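Local coordinates for protein sulfate adenylyltransferase (Allochromatium vinosum, PDB 4DNX) that catalyses the transfer of an adenylyl group from ATP to sulfate, yielding adenosine 5'-phosphosulfate and diphosphate, at residues Q188-Q193 / T259-G264. Residues are numbered along the deposited sequence; the frame is centred on the assembly and turned at random. Where two conformers were deposited one is given.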
loop_
_atom_site.group_PDB
_atom_site.type_symbol
_atom_site.label_atom_id
_atom_site.label_comp_id
_atom_site.label_asym_id
_atom_site.label_seq_id
_atom_site.Cartn_x
_atom_site.Cartn_y
_atom_site.Cartn_z
ATOM N N GLN A 188 -2.693 -14.464 4.703
ATOM C CA GLN A 188 -3.377 -15.617 4.151
ATOM C C GLN A 188 -2.540 -16.251 3.099
ATOM O O GLN A 188 -2.302 -17.487 3.093
ATOM C CB GLN A 188 -4.681 -15.167 3.511
ATOM C CG GLN A 188 -5.810 -15.362 4.397
ATOM C CD GLN A 188 -6.549 -16.618 4.066
ATOM O OE1 GLN A 188 -5.945 -17.623 3.665
ATOM N NE2 GLN A 188 -7.870 -16.576 4.222
ATOM N N GLU A 189 -2.057 -15.424 2.200
ATOM C CA GLU A 189 -1.401 -15.983 1.068
ATOM C C GLU A 189 -0.014 -16.508 1.421
ATOM O O GLU A 189 0.391 -17.551 0.883
ATOM C CB GLU A 189 -1.371 -14.999 -0.097
ATOM C CG GLU A 189 -1.154 -15.709 -1.440
ATOM C CD GLU A 189 0.274 -16.202 -1.550
ATOM O OE1 GLU A 189 1.131 -15.474 -0.970
ATOM O OE2 GLU A 189 0.555 -17.285 -2.129
ATOM N N ARG A 190 0.665 -15.834 2.362
ATOM C CA ARG A 190 2.028 -16.235 2.764
ATOM C C ARG A 190 1.989 -17.582 3.499
ATOM O O ARG A 190 3.033 -18.216 3.757
ATOM C CB ARG A 190 2.648 -15.145 3.638
ATOM C CG ARG A 190 3.161 -13.891 2.894
ATOM C CD ARG A 190 4.016 -13.235 3.904
ATOM N NE ARG A 190 4.464 -11.887 3.660
ATOM C CZ ARG A 190 5.655 -11.478 4.038
ATOM N NH1 ARG A 190 6.534 -12.348 4.597
ATOM N NH2 ARG A 190 6.012 -10.242 3.782
ATOM N N GLY A 191 0.789 -18.029 3.835
ATOM C CA GLY A 191 0.576 -19.355 4.465
ATOM C C GLY A 191 0.705 -19.442 5.980
ATOM O O GLY A 191 0.726 -20.547 6.554
ATOM N N TRP A 192 0.834 -18.285 6.636
ATOM C CA TRP A 192 1.041 -18.248 8.090
ATOM C C TRP A 192 -0.236 -18.644 8.840
ATOM O O TRP A 192 -1.329 -18.100 8.526
ATOM C CB TRP A 192 1.444 -16.839 8.523
ATOM C CG TRP A 192 2.780 -16.384 8.004
ATOM C CD1 TRP A 192 3.719 -17.113 7.284
ATOM C CD2 TRP A 192 3.333 -15.090 8.199
ATOM N NE1 TRP A 192 4.815 -16.311 7.007
ATOM C CE2 TRP A 192 4.617 -15.077 7.580
ATOM C CE3 TRP A 192 2.862 -13.916 8.838
ATOM C CZ2 TRP A 192 5.447 -13.928 7.585
ATOM C CZ3 TRP A 192 3.708 -12.763 8.843
ATOM C CH2 TRP A 192 4.965 -12.790 8.231
ATOM N N GLN A 193 -0.090 -19.568 9.809
ATOM C CA GLN A 193 -1.197 -20.063 10.658
ATOM C C GLN A 193 -1.230 -19.430 12.052
ATOM O O GLN A 193 -2.298 -19.222 12.622
ATOM C CB GLN A 193 -1.069 -21.577 10.871
ATOM C CG GLN A 193 -0.875 -22.405 9.625
ATOM C CD GLN A 193 -2.171 -22.651 8.913
ATOM O OE1 GLN A 193 -3.016 -21.758 8.795
ATOM N NE2 GLN A 193 -2.339 -23.864 8.420
ATOM N N THR A 259 9.283 -14.789 7.173
ATOM C CA THR A 259 8.893 -14.723 8.589
ATOM C C THR A 259 8.543 -13.327 9.057
ATOM O O THR A 259 8.055 -13.194 10.162
ATOM C CB THR A 259 9.991 -15.318 9.525
ATOM O OG1 THR A 259 11.196 -14.561 9.361
ATOM C CG2 THR A 259 10.236 -16.746 9.186
ATOM N N VAL A 260 8.768 -12.297 8.235
ATOM C CA VAL A 260 8.503 -10.912 8.701
ATOM C C VAL A 260 7.641 -10.150 7.695
ATOM O O VAL A 260 7.876 -10.286 6.489
ATOM C CB VAL A 260 9.815 -10.125 8.909
ATOM C CG1 VAL A 260 9.515 -8.667 9.388
ATOM C CG2 VAL A 260 10.728 -10.852 9.890
ATOM N N MET A 261 6.636 -9.398 8.195
ATOM C CA MET A 261 5.898 -8.432 7.412
ATOM C C MET A 261 6.062 -7.064 8.055
ATOM O O MET A 261 5.693 -6.905 9.198
ATOM C CB MET A 261 4.411 -8.780 7.439
ATOM C CG MET A 261 3.979 -9.734 6.407
ATOM S SD MET A 261 2.235 -10.171 6.692
ATOM C CE MET A 261 1.475 -8.550 6.596
ATOM N N VAL A 262 6.618 -6.104 7.313
ATOM C CA VAL A 262 6.812 -4.718 7.811
ATOM C C VAL A 262 5.669 -3.830 7.301
ATOM O O VAL A 262 5.432 -3.713 6.069
ATOM C CB VAL A 262 8.181 -4.154 7.402
ATOM C CG1 VAL A 262 8.376 -2.718 7.924
ATOM C CG2 VAL A 262 9.323 -5.044 7.982
ATOM N N THR A 263 4.945 -3.239 8.246
ATOM C CA THR A 263 3.664 -2.584 7.894
ATOM C C THR A 263 3.480 -1.430 8.833
ATOM O O THR A 263 4.243 -1.256 9.797
ATOM C CB THR A 263 2.445 -3.508 8.142
ATOM O OG1 THR A 263 2.276 -3.722 9.547
ATOM C CG2 THR A 263 2.581 -4.860 7.388
ATOM N N GLY A 264 2.424 -0.674 8.595
ATOM C CA GLY A 264 2.124 0.476 9.461
ATOM C C GLY A 264 0.668 0.885 9.442
ATOM O O GLY A 264 -0.105 0.518 8.522
#
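In the Rossmann-like domain of this ATP sulfurylase, Arg190, at the C-terminal end of helix 180-190, and Trp192, just beyond it, meet Thr259, just before strand 260-266, and Val260 and Met261 at its start; this is an outermost strand of the five-stranded parallel sheet within the chain. The helix stops in a Schellman motif: Gly191 has a positive phi of 86°, and its N is bonded to Gln188 O. The turn separates two side chains that both point toward the strand. Arg190 is extended from CG to NE, running toward the strand; its guanidinium ends at the strand backbone. There NH1 donates a weak hydrogen bond to Val260 O at 3.1 Å, bent to 125° at the hydrogen. Met261 CG sits over one guanidinium face, 3.2 Å above the plane and displaced toward the rim. The strongest polar partner of Arg190 is Glu189 of the second subunit; NH2, whose place is less sure, also makes a salt bridge with Glu186. The contact is thus part of the interface between the two subunits. An alanine in place of Arg190 would probably leave Glu189 of the second subunit without this charged mate and open a gap beside Met261 CG. Trp192 reaches the strand with the outer atoms of its six-membered ring. CZ2 lies 3.5 Å from Thr259 C, while Val260 C and Met261 N are in plane at the ring edge; NE1 is hydrogen-bonded to Asn258 O, which helps fix the indole's rotation. Arg190 CD lies over one indole face, offset toward the rim. The Met261 and Trp192 side chains run antiparallel past one another, in a Met-aromatic contact: SD is 4.5 Å from the centroid of the six-membered ring of Trp192 and 44° off its normal, an oblique approach whose nearest ring atom is Trp192 CZ3, 3.7 Å from Met261 SD.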